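Local coordinates for histidinol dehydrogenase (Elizabethkingia anophelis NUHP1, PDB 6AN0) that catalyses the final steps of histidine biosynthesis, the two successive NAD-dependent oxidations of L-histidinol to L-histidine, with zinc as cofactor, at the interface of chains A and B. Coordinates in Å, arbitrary orientation; residue numbers count along the deposited sequence, not the author numbering. Chains: chain A/B, Histidinol dehydrogenase.

The interface of chains A and B. Residues chain A 111, 119-121, 395-396; chain B 100, 104, 369.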
# COMPACT_ATOMS: atom_id res chain seq x y z
N ILE A 111 15.51 17.30 6.74
CA ILE A 111 15.90 16.85 8.07
C ILE A 111 17.42 16.72 8.08
O ILE A 111 17.99 15.99 7.26
CB ILE A 111 15.24 15.50 8.41
CG1 ILE A 111 13.72 15.56 8.21
CG2 ILE A 111 15.65 15.01 9.80
CD1 ILE A 111 13.02 16.63 9.02
N CYS A 119 18.34 14.73 4.69
CA CYS A 119 17.42 13.75 4.13
C CYS A 119 16.02 14.34 4.03
O CYS A 119 15.60 15.11 4.88
CB CYS A 119 17.33 12.47 4.99
SG CYS A 119 18.91 11.66 5.36
N TRP A 120 15.27 13.94 3.00
CA TRP A 120 13.89 14.40 2.90
C TRP A 120 13.14 13.48 1.95
O TRP A 120 13.72 12.56 1.36
CB TRP A 120 13.81 15.87 2.44
CG TRP A 120 14.24 16.15 1.01
CD1 TRP A 120 13.43 16.24 -0.09
CD2 TRP A 120 15.57 16.40 0.55
NE1 TRP A 120 14.18 16.53 -1.21
CE2 TRP A 120 15.50 16.63 -0.85
CE3 TRP A 120 16.82 16.45 1.17
CZ2 TRP A 120 16.63 16.90 -1.62
CZ3 TRP A 120 17.95 16.72 0.40
CH2 TRP A 120 17.84 16.94 -0.98
N ARG A 121 11.83 13.70 1.87
CA ARG A 121 11.00 12.98 0.91
C ARG A 121 10.27 13.97 0.03
O ARG A 121 9.96 15.10 0.45
CB ARG A 121 9.94 12.07 1.59
CG ARG A 121 10.45 11.09 2.59
CD ARG A 121 9.36 10.01 2.84
NE ARG A 121 8.22 10.49 3.62
CZ ARG A 121 7.22 9.71 4.02
NH1 ARG A 121 7.21 8.43 3.69
NH2 ARG A 121 6.22 10.21 4.74
N THR A 395 12.63 9.08 -1.34
CA THR A 395 13.55 9.65 -0.36
C THR A 395 14.80 10.19 -1.06
O THR A 395 15.26 9.62 -2.06
CB THR A 395 13.93 8.64 0.72
OG1 THR A 395 14.44 7.46 0.09
CG2 THR A 395 12.70 8.27 1.55
N PHE A 396 15.29 11.31 -0.54
CA PHE A 396 16.45 12.02 -1.07
C PHE A 396 17.46 12.19 0.05
O PHE A 396 17.08 12.48 1.19
CB PHE A 396 16.07 13.42 -1.60
CG PHE A 396 15.26 13.39 -2.87
CD1 PHE A 396 15.87 13.57 -4.10
CD2 PHE A 396 13.88 13.21 -2.84
CE1 PHE A 396 15.14 13.56 -5.27
CE2 PHE A 396 13.14 13.19 -4.02
CZ PHE A 396 13.78 13.36 -5.23
N PHE B 100 14.90 10.53 11.36
CA PHE B 100 14.26 10.79 10.07
C PHE B 100 12.85 10.22 10.01
O PHE B 100 11.94 10.87 9.47
CB PHE B 100 15.10 10.21 8.92
CG PHE B 100 14.51 10.46 7.55
CD1 PHE B 100 14.38 11.76 7.08
CD2 PHE B 100 14.09 9.41 6.75
CE1 PHE B 100 13.84 12.02 5.82
CE2 PHE B 100 13.55 9.66 5.47
CZ PHE B 100 13.43 10.97 5.00
N GLN B 104 8.33 12.03 9.96
CA GLN B 104 7.26 11.73 9.02
C GLN B 104 5.88 11.74 9.67
O GLN B 104 4.87 11.63 8.95
CB GLN B 104 7.53 10.36 8.36
CG GLN B 104 8.87 10.34 7.59
CD GLN B 104 9.26 8.94 7.11
OE1 GLN B 104 8.58 7.96 7.42
NE2 GLN B 104 10.36 8.85 6.36
N THR B 369 17.54 7.38 5.96
CA THR B 369 16.51 6.92 5.04
C THR B 369 16.36 5.41 5.16
O THR B 369 17.18 4.73 5.77
CB THR B 369 16.88 7.29 3.60
OG1 THR B 369 18.14 6.69 3.26
CG2 THR B 369 17.01 8.81 3.45
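The guanidinium of A:Arg121 and the side-chain amide of B:Gln104 lie face to face, their planes only 6° apart, with CD of the amide 3.8 Å from CZ and centred over the guanidinium. This is a patch of the two-fold interface of a histidinol dehydrogenase, a family of homodimers, and it recurs with the chains exchanged. Within the stack, amide NE2 sits against NE and OE1 against NH1, the latter pair 4.0 Å apart, so contact is made through flat faces. The turn at chi3 of A:Arg121 lays the head across B:Gln104, whose chain runs extended beyond CG. The other principal flat group is the ring of B:Phe100. One of its faces receives the methylene CB of A:Cys119, which lies toward the CE1 rim and 3.6 Å from that atom; NE2 of B:Gln104 from the same chain lies on the opposite side of the ring plane, displaced beyond the rim. The rim is met by chain A as well: A:Ile111 CG1 approaches CD1 at 4.0 Å, and A:Trp120 CA lies beside CE1. A:Arg121 CG reaches CZ at 3.8 Å. The guanidinium stands 82° to the ring, which is therefore touched by the aliphatic stem of the arginine and not by its flat head.

B:Phe100 belongs to helix 84-102 and, with CG anti to the backbone N (chi1 -179°), projects its ring onto strand 117-125 of A. SG of A:Cys119 turns to the methyl CG2 of B:Thr369, 3.9 Å away; the same methyl faces A:Thr395 CB on strand 391-399 at 4.1 Å. Behind the contact, CB of A:Phe396 sits over the centre of the A:Trp120 indole, tying the two strands of A together. A:Arg121 also lines the pocket occupied by the bound histidine, so the B:Gln104 stack may constrain its orientation there.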